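DsbA family protein (Salmonella typhimurium, PDB 7JVE) is a trimeric thioredoxin-like enzyme that has both thiol oxidase and disulfide isomerase activities. Local coordinates at residues V87-Y92 / Q205-H210; W96-A101 / G161-A166; N155-T160 / Y173-H178. One frame throughout, in Å; residues are numbered along the deposited sequence.

How the contacts relate
The three contacts run from the core of the thioredoxin fold out to the helices inserted into it. Contact 1 joins the middle strand 84-90 to helix 199-210; contact 2 sets the start of helix 95-110 against the loop after helix 147-159; contact 3 packs helix 147-159 on helix 169-176. Their centres lie about 16 Å (1 and 2), 13 Å (2 and 3) and 21 Å (1 and 3) apart. Along the chain, contact 1 encloses the other two, whose segments alternate. Y158 ties them together: its side chain packs on C97 and S98, and its hydroxyl makes a weak hydrogen bond with D91 O, linking inserted helices, redox centre and the loop that follows strand 84-90.

Contact 1. Residues V87-Y92 / Q205-H210; sequences VMFFDY and QALAQH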
loop_
_atom_site.group_PDB
_atom_site.type_symbol
_atom_site.label_atom_id
_atom_site.label_comp_id
_atom_site.label_asym_id
_atom_site.label_seq_id
_atom_site.Cartn_x
_atom_site.Cartn_y
_atom_site.Cartn_z
ATOM N N VAL A 87 12.783 -19.911 16.898
ATOM C CA VAL A 87 12.594 -20.743 15.718
ATOM C C VAL A 87 12.319 -19.817 14.544
ATOM O O VAL A 87 11.413 -18.980 14.613
ATOM C CB VAL A 87 11.438 -21.740 15.928
ATOM C CG1 VAL A 87 11.318 -22.688 14.744
ATOM C CG2 VAL A 87 11.634 -22.513 17.209
ATOM N N MET A 88 13.101 -19.939 13.469
ATOM C CA MET A 88 13.018 -18.980 12.372
ATOM C C MET A 88 12.611 -19.673 11.079
ATOM O O MET A 88 13.349 -20.520 10.557
ATOM C CB MET A 88 14.332 -18.214 12.190
ATOM C CG MET A 88 14.836 -17.519 13.455
ATOM S SD MET A 88 16.603 -17.105 13.502
ATOM C CE MET A 88 17.393 -18.717 13.389
ATOM N N PHE A 89 11.429 -19.306 10.580
ATOM C CA PHE A 89 10.943 -19.696 9.264
ATOM C C PHE A 89 11.374 -18.642 8.243
ATOM O O PHE A 89 11.018 -17.464 8.362
ATOM C CB PHE A 89 9.426 -19.845 9.290
ATOM C CG PHE A 89 8.953 -20.985 10.147
ATOM C CD1 PHE A 89 8.955 -20.874 11.532
ATOM C CD2 PHE A 89 8.556 -22.196 9.560
ATOM C CE1 PHE A 89 8.510 -21.928 12.329
ATOM C CE2 PHE A 89 8.118 -23.257 10.336
ATOM C CZ PHE A 89 8.089 -23.133 11.736
ATOM N N PHE A 90 12.144 -19.068 7.248
ATOM C CA PHE A 90 12.708 -18.147 6.284
ATOM C C PHE A 90 12.901 -18.880 4.963
ATOM O O PHE A 90 13.025 -20.111 4.917
ATOM C CB PHE A 90 14.048 -17.576 6.762
ATOM C CG PHE A 90 15.116 -18.615 6.856
ATOM C CD1 PHE A 90 15.215 -19.424 7.976
ATOM C CD2 PHE A 90 15.971 -18.846 5.787
ATOM C CE1 PHE A 90 16.175 -20.413 8.037
ATOM C CE2 PHE A 90 16.935 -19.821 5.854
ATOM C CZ PHE A 90 17.040 -20.603 6.975
ATOM N N ASP A 91 12.898 -18.091 3.892
ATOM C CA ASP A 91 13.214 -18.513 2.535
ATOM C C ASP A 91 14.448 -17.719 2.113
ATOM O O ASP A 91 14.507 -16.503 2.340
ATOM C CB ASP A 91 12.000 -18.240 1.624
ATOM C CG ASP A 91 12.202 -18.657 0.165
ATOM O OD1 ASP A 91 13.355 -18.768 -0.326
ATOM O OD2 ASP A 91 11.151 -18.842 -0.508
ATOM N N TYR A 92 15.451 -18.395 1.544
ATOM C CA TYR A 92 16.637 -17.654 1.134
ATOM C C TYR A 92 16.325 -16.583 0.084
ATOM O O TYR A 92 17.074 -15.606 -0.026
ATOM C CB TYR A 92 17.722 -18.591 0.608
ATOM C CG TYR A 92 18.462 -19.329 1.700
ATOM C CD1 TYR A 92 19.330 -18.651 2.568
ATOM C CD2 TYR A 92 18.294 -20.694 1.876
ATOM C CE1 TYR A 92 20.009 -19.317 3.568
ATOM C CE2 TYR A 92 18.974 -21.381 2.885
ATOM C CZ TYR A 92 19.826 -20.688 3.728
ATOM O OH TYR A 92 20.509 -21.366 4.720
ATOM N N GLN A 205 7.643 -27.307 5.429
ATOM C CA GLN A 205 6.452 -26.736 4.805
ATOM C C GLN A 205 5.177 -27.281 5.445
ATOM O O GLN A 205 4.205 -26.537 5.640
ATOM C CB GLN A 205 6.451 -27.018 3.308
ATOM C CG GLN A 205 5.195 -26.555 2.597
ATOM C CD GLN A 205 5.028 -25.049 2.664
ATOM O OE1 GLN A 205 6.003 -24.314 2.825
ATOM N NE2 GLN A 205 3.786 -24.581 2.545
ATOM N N ALA A 206 5.168 -28.575 5.787
ATOM C CA ALA A 206 4.047 -29.126 6.541
ATOM C C ALA A 206 3.903 -28.430 7.890
ATOM O O ALA A 206 2.789 -28.090 8.301
ATOM C CB ALA A 206 4.214 -30.637 6.725
ATOM N N LEU A 207 5.024 -28.201 8.586
ATOM C CA LEU A 207 4.987 -27.468 9.846
ATOM C C LEU A 207 4.563 -26.012 9.642
ATOM O O LEU A 207 3.794 -25.470 10.440
ATOM C CB LEU A 207 6.353 -27.526 10.531
ATOM C CG LEU A 207 6.493 -26.740 11.844
ATOM C CD1 LEU A 207 5.459 -27.200 12.904
ATOM C CD2 LEU A 207 7.915 -26.756 12.419
ATOM N N ALA A 208 5.064 -25.351 8.593
ATOM C CA ALA A 208 4.611 -23.978 8.342
ATOM C C ALA A 208 3.104 -23.926 8.111
ATOM O O ALA A 208 2.427 -23.007 8.588
ATOM C CB ALA A 208 5.350 -23.361 7.157
ATOM N N GLN A 209 2.559 -24.904 7.390
ATOM C CA GLN A 209 1.124 -24.902 7.138
ATOM C C GLN A 209 0.342 -25.151 8.421
ATOM O O GLN A 209 -0.685 -24.500 8.665
ATOM C CB GLN A 209 0.779 -25.944 6.075
ATOM C CG GLN A 209 1.181 -25.473 4.684
ATOM C CD GLN A 209 1.172 -26.564 3.614
ATOM O OE1 GLN A 209 1.692 -26.358 2.522
ATOM N NE2 GLN A 209 0.593 -27.722 3.926
ATOM N N HIS A 210 0.809 -26.096 9.242
ATOM C CA HIS A 210 0.204 -26.316 10.554
ATOM C C HIS A 210 0.333 -25.094 11.451
ATOM O O HIS A 210 -0.544 -24.857 12.287
ATOM C CB HIS A 210 0.839 -27.523 11.249
ATOM C CG HIS A 210 0.411 -28.836 10.678
ATOM N ND1 HIS A 210 1.239 -29.940 10.646
ATOM C CD2 HIS A 210 -0.755 -29.221 10.101
ATOM C CE1 HIS A 210 0.594 -30.952 10.089
ATOM N NE2 HIS A 210 -0.616 -30.542 9.749
#
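In the hydrophobic core beside the central sheet, F89 on strand 84-90 reaches across to L207 and A208 on helix 199-210. The ring meets L207 with its edge: F89 CZ is 3.7 Å from L207 CD2 and 3.9 Å from L207 CG, and both leucine carbons lie near the ring plane. The two side chains cross at about a right angle. The CB of F89 points to the helix, and CG lies opposite the carbonyl carbon and beside the backbone N (chi1 -67°). A208 stands further along the same ring, its CB 4.2 Å from F89 CD2. Its small methyl suits a place where the helix backbone comes close, the CA atoms of F89 and A208 being 7.7 Å apart.

Strand 84-90 is the middle strand of a five-stranded thioredoxin-fold sheet, and helix 199-210 packs against one side of it, just ahead of strand 218-223, whose residues A218 and V220 bond to the backbone of F89 and V87. Around the ring the apolar layer continues with F213, which meets it edge to face, and with L69 and F121; L69 also touches L207. Q205, whose CB points away from the strand, brings a buried amide whose nitrogen has two partners, S214 OG and the side chain of Q209 one turn later. The bond from Q205 NE2 to Q209 OE1 is nearly straight (169°) and 2.7 Å long.

Contact 2. Residues W96-A101 / G161-A166; sequences WCSKMA and GKVEGA
W96 and E164 approach each other where the redox helix begins, E164 OE2 standing 4.3 Å from W96 CZ3 at an oblique angle to the indole. The tryptophan gets there through its first torsion, near 75°, which sets CG between the backbone N and the carbonyl carbon. E164 folds to match: chi1 of -57° and chi2 of -77° curl the chain so that its carboxylate, unlike its CB, faces the helix. There it has stronger partners than the indole, since OE2 accepts from S95 N in the first turn and OE1 forms a salt bridge with R127. The other touch is apolar and light, V163 CG1 lying 4.0 Å from S98 CB. V163 holds CG1 opposite its carbonyl carbon, S98 holds OG opposite its backbone N, and the short serine lets the valine methyl approach the helix.

V163 to A166 form a type I' turn, closed by A166 N to V163 O at 3.1 Å. E164 takes left-handed backbone angles there; at G165 a CB would jam against the carbonyl O of E164, which calls for glycine. C97 is disulfide-bonded to C94, the redox pair of the family, and W96 also packs on P217 and on Y179 of a second subunit. The loop 161-166 leaves helical geometry at G161, where phi turns positive after helix 147-159, passes beside the first turn of helix 95-110, and runs on to helix 169-176.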
loop_
_atom_site.group_PDB
_atom_site.type_symbol
_atom_site.label_atom_id
_atom_site.label_comp_id
_atom_site.label_asym_id
_atom_site.label_seq_id
_atom_site.Cartn_x
_atom_site.Cartn_y
_atom_site.Cartn_z
ATOM N N TRP A 96 13.254 -9.516 2.325
ATOM C CA TRP A 96 13.410 -8.881 3.629
ATOM C C TRP A 96 13.972 -9.825 4.697
ATOM O O TRP A 96 14.591 -9.343 5.658
ATOM C CB TRP A 96 12.091 -8.250 4.090
ATOM C CG TRP A 96 11.032 -9.199 4.570
ATOM C CD1 TRP A 96 10.714 -9.488 5.873
ATOM C CD2 TRP A 96 10.112 -9.934 3.755
ATOM N NE1 TRP A 96 9.659 -10.379 5.913
ATOM C CE2 TRP A 96 9.272 -10.669 4.629
ATOM C CE3 TRP A 96 9.914 -10.045 2.373
ATOM C CZ2 TRP A 96 8.249 -11.510 4.162
ATOM C CZ3 TRP A 96 8.887 -10.886 1.902
ATOM C CH2 TRP A 96 8.069 -11.603 2.801
ATOM N N CYS A 97 13.819 -11.145 4.536
ATOM C CA CYS A 97 14.580 -12.084 5.365
ATOM C C CYS A 97 16.066 -11.862 5.170
ATOM O O CYS A 97 16.848 -11.847 6.126
ATOM C CB CYS A 97 14.253 -13.524 4.995
ATOM S SG CYS A 97 12.582 -14.014 5.339
ATOM N N SER A 98 16.469 -11.719 3.912
ATOM C CA SER A 98 17.855 -11.411 3.612
ATOM C C SER A 98 18.305 -10.172 4.379
ATOM O O SER A 98 19.331 -10.197 5.064
ATOM C CB SER A 98 18.014 -11.222 2.105
ATOM O OG SER A 98 19.366 -11.018 1.770
ATOM N N LYS A 99 17.527 -9.080 4.307
ATOM C CA LYS A 99 17.964 -7.850 4.972
ATOM C C LYS A 99 17.906 -7.954 6.488
ATOM O O LYS A 99 18.542 -7.144 7.166
ATOM C CB LYS A 99 17.140 -6.642 4.520
ATOM C CG LYS A 99 17.014 -6.526 3.019
ATOM C CD LYS A 99 17.963 -5.486 2.515
ATOM C CE LYS A 99 17.714 -5.156 1.052
ATOM N NZ LYS A 99 18.384 -3.885 0.714
ATOM N N MET A 100 17.158 -8.917 7.028
ATOM C CA MET A 100 17.126 -9.155 8.463
ATOM C C MET A 100 18.329 -9.948 8.956
ATOM O O MET A 100 18.575 -9.989 10.168
ATOM C CB MET A 100 15.841 -9.901 8.830
ATOM C CG MET A 100 14.606 -9.007 8.878
ATOM S SD MET A 100 14.628 -8.009 10.376
ATOM C CE MET A 100 14.696 -9.302 11.594
ATOM N N ALA A 101 19.075 -10.586 8.057
ATOM C CA ALA A 101 20.161 -11.454 8.497
ATOM C C ALA A 101 21.138 -10.755 9.435
ATOM O O ALA A 101 21.527 -11.370 10.442
ATOM C CB ALA A 101 20.877 -12.052 7.273
ATOM N N GLY A 161 22.959 -11.666 -2.302
ATOM C CA GLY A 161 22.022 -10.612 -2.621
ATOM C C GLY A 161 21.001 -11.042 -3.658
ATOM O O GLY A 161 20.316 -10.195 -4.238
ATOM N N LYS A 162 20.878 -12.345 -3.911
ATOM C CA LYS A 162 19.990 -12.855 -4.955
ATOM C C LYS A 162 18.668 -13.281 -4.315
ATOM O O LYS A 162 18.618 -14.252 -3.547
ATOM C CB LYS A 162 20.662 -13.993 -5.730
ATOM C CG LYS A 162 21.992 -13.536 -6.373
ATOM C CD LYS A 162 22.585 -14.503 -7.391
ATOM C CE LYS A 162 23.371 -13.748 -8.455
ATOM N NZ LYS A 162 24.202 -14.646 -9.329
ATOM N N VAL A 163 17.602 -12.527 -4.606
ATOM C CA VAL A 163 16.323 -12.693 -3.925
ATOM C C VAL A 163 15.205 -12.634 -4.959
ATOM O O VAL A 163 15.407 -12.216 -6.105
ATOM C CB VAL A 163 16.114 -11.620 -2.819
ATOM C CG1 VAL A 163 17.182 -11.761 -1.731
ATOM C CG2 VAL A 163 16.112 -10.197 -3.406
ATOM N N GLU A 164 14.022 -13.107 -4.540
ATOM C CA GLU A 164 12.755 -12.918 -5.268
ATOM C C GLU A 164 12.821 -13.484 -6.685
ATOM O O GLU A 164 12.285 -12.903 -7.635
ATOM C CB GLU A 164 12.352 -11.442 -5.272
ATOM C CG GLU A 164 12.244 -10.948 -3.848
ATOM C CD GLU A 164 10.966 -11.405 -3.144
ATOM O OE1 GLU A 164 10.087 -11.981 -3.824
ATOM O OE2 GLU A 164 10.889 -11.270 -1.892
ATOM N N GLY A 165 13.465 -14.642 -6.826
ATOM C CA GLY A 165 13.561 -15.331 -8.094
ATOM C C GLY A 165 14.932 -15.281 -8.737
ATOM O O GLY A 165 15.187 -16.058 -9.664
ATOM N N ALA A 166 15.831 -14.417 -8.258
ATOM C CA ALA A 166 17.154 -14.278 -8.860
ATOM C C ALA A 166 18.158 -15.337 -8.397
ATOM O O ALA A 166 19.233 -15.442 -9.006
ATOM C CB ALA A 166 17.726 -12.879 -8.573
#

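Contact 3. Residues N155-T160 / Y173-H178; sequences NALYAT and YTLAQH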
loop_
_atom_site.group_PDB
_atom_site.type_symbol
_atom_site.label_atom_id
_atom_site.label_comp_id
_atom_site.label_asym_id
_atom_site.label_seq_id
_atom_site.Cartn_x
_atom_site.Cartn_y
_atom_site.Cartn_z
ATOM N N ASN A 155 24.593 -17.401 6.038
ATOM C CA ASN A 155 24.857 -15.994 5.761
ATOM C C ASN A 155 25.475 -15.803 4.382
ATOM O O ASN A 155 25.185 -14.813 3.693
ATOM C CB ASN A 155 25.771 -15.413 6.827
ATOM C CG ASN A 155 25.097 -15.329 8.176
ATOM O OD1 ASN A 155 23.899 -15.096 8.250
ATOM N ND2 ASN A 155 25.862 -15.523 9.248
ATOM N N ALA A 156 26.342 -16.729 3.961
ATOM C CA ALA A 156 26.989 -16.564 2.669
ATOM C C ALA A 156 25.976 -16.657 1.535
ATOM O O ALA A 156 26.101 -15.949 0.532
ATOM C CB ALA A 156 28.093 -17.610 2.491
ATOM N N LEU A 157 24.960 -17.504 1.692
ATOM C CA LEU A 157 23.955 -17.647 0.654
ATOM C C LEU A 157 23.143 -16.365 0.499
ATOM O O LEU A 157 23.015 -15.837 -0.610
ATOM C CB LEU A 157 23.079 -18.856 0.963
ATOM C CG LEU A 157 22.171 -19.318 -0.176
ATOM C CD1 LEU A 157 22.950 -19.440 -1.476
ATOM C CD2 LEU A 157 21.475 -20.638 0.186
ATOM N N TYR A 158 22.589 -15.849 1.602
ATOM C CA TYR A 158 22.111 -14.465 1.657
ATOM C C TYR A 158 23.043 -13.424 1.050
ATOM O O TYR A 158 22.590 -12.552 0.302
ATOM C CB TYR A 158 21.776 -14.118 3.114
ATOM C CG TYR A 158 20.406 -14.526 3.601
ATOM C CD1 TYR A 158 19.345 -14.653 2.711
ATOM C CD2 TYR A 158 20.193 -14.905 4.932
ATOM C CE1 TYR A 158 18.077 -14.988 3.156
ATOM C CE2 TYR A 158 18.935 -15.306 5.381
ATOM C CZ TYR A 158 17.878 -15.338 4.494
ATOM O OH TYR A 158 16.606 -15.721 4.934
ATOM N N ALA A 159 24.342 -13.485 1.356
ATOM C CA ALA A 159 25.238 -12.447 0.857
ATOM C C ALA A 159 25.320 -12.420 -0.663
ATOM O O ALA A 159 25.861 -11.452 -1.207
ATOM C CB ALA A 159 26.647 -12.602 1.438
ATOM N N THR A 160 24.828 -13.443 -1.372
ATOM C CA THR A 160 24.735 -13.282 -2.819
ATOM C C THR A 160 23.840 -12.109 -3.202
ATOM O O THR A 160 23.949 -11.603 -4.325
ATOM C CB THR A 160 24.208 -14.539 -3.514
ATOM O OG1 THR A 160 22.862 -14.794 -3.083
ATOM C CG2 THR A 160 25.120 -15.752 -3.270
ATOM N N TYR A 173 24.915 -24.168 -6.161
ATOM C CA TYR A 173 26.021 -25.093 -6.379
ATOM C C TYR A 173 27.350 -24.362 -6.396
ATOM O O TYR A 173 28.355 -24.868 -5.875
ATOM C CB TYR A 173 25.862 -25.837 -7.701
ATOM C CG TYR A 173 24.796 -26.890 -7.740
ATOM C CD1 TYR A 173 24.724 -27.870 -6.771
ATOM C CD2 TYR A 173 23.882 -26.920 -8.780
ATOM C CE1 TYR A 173 23.753 -28.830 -6.828
ATOM C CE2 TYR A 173 22.923 -27.867 -8.851
ATOM C CZ TYR A 173 22.863 -28.829 -7.880
ATOM O OH TYR A 173 21.884 -29.783 -7.958
ATOM N N THR A 174 27.383 -23.182 -7.022
ATOM C CA THR A 174 28.638 -22.458 -7.166
ATOM C C THR A 174 29.180 -22.057 -5.805
ATOM O O THR A 174 30.369 -22.219 -5.528
ATOM C CB THR A 174 28.450 -21.228 -8.055
ATOM O OG1 THR A 174 28.164 -21.644 -9.391
ATOM C CG2 THR A 174 29.724 -20.382 -8.081
ATOM N N LEU A 175 28.320 -21.537 -4.936
ATOM C CA LEU A 175 28.757 -21.297 -3.568
ATOM C C LEU A 175 29.054 -22.614 -2.855
ATOM O O LEU A 175 30.061 -22.723 -2.141
ATOM C CB LEU A 175 27.705 -20.485 -2.806
ATOM C CG LEU A 175 28.051 -20.070 -1.366
ATOM C CD1 LEU A 175 29.278 -19.145 -1.286
ATOM C CD2 LEU A 175 26.860 -19.423 -0.646
ATOM N N ALA A 176 28.215 -23.641 -3.071
ATOM C CA ALA A 176 28.322 -24.854 -2.260
ATOM C C ALA A 176 29.635 -25.597 -2.489
ATOM O O ALA A 176 30.102 -26.306 -1.594
ATOM C CB ALA A 176 27.142 -25.786 -2.525
ATOM N N GLN A 177 30.246 -25.465 -3.670
ATOM C CA GLN A 177 31.512 -26.161 -3.887
ATOM C C GLN A 177 32.577 -25.762 -2.870
ATOM O O GLN A 177 33.521 -26.525 -2.657
ATOM C CB GLN A 177 32.025 -25.921 -5.310
ATOM C CG GLN A 177 32.412 -24.480 -5.585
ATOM C CD GLN A 177 32.635 -24.221 -7.071
ATOM O OE1 GLN A 177 32.979 -25.127 -7.821
ATOM N NE2 GLN A 177 32.444 -22.975 -7.497
ATOM N N HIS A 178 32.436 -24.609 -2.215
ATOM C CA HIS A 178 33.385 -24.178 -1.193
ATOM C C HIS A 178 33.064 -24.708 0.203
ATOM O O HIS A 178 33.888 -24.556 1.107
ATOM C CB HIS A 178 33.454 -22.643 -1.163
ATOM C CG HIS A 178 33.817 -22.052 -2.489
ATOM N ND1 HIS A 178 35.045 -22.264 -3.083
ATOM C CD2 HIS A 178 33.095 -21.315 -3.368
ATOM C CE1 HIS A 178 35.076 -21.658 -4.258
ATOM N NE2 HIS A 178 33.904 -21.077 -4.456
#
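L175 drives one methyl into the groove between A156 and L157 on helix 147-159. Its CD2 carbon comes within 3.6 Å of both A156 C and L157 N, so it lies against bare backbone as well as side chains, with A156 CB at 3.8 Å and L157 CD1 at 4.0 Å. Alanine suits this spot because its single methyl lets the leucine settle against the helix, and the longer L157 leans in from the next position. In L175, CG is turned opposite the backbone N (chi1 -176°), which extends the side chain toward the neighbouring helix.

Packing thins toward the end of helix 147-159. T160 CG2 stays 4.8 Å from L175 CD2, and its hydroxyl turns back to its own helix instead: T160 OG1 donates to L157 O over 2.7 Å, nearly in line with the C=O bond. That carbonyl also receives T160 N, while T160 OG1 bonds to K162 N as well. On the far segment, Q177 and H178 lie exposed. L175 also touches W153 on helix 147-159, and L157 touches A134 on helix 128-145, so helices 147-159 and 169-176 pack together beside helix 128-145 in the helical insertion.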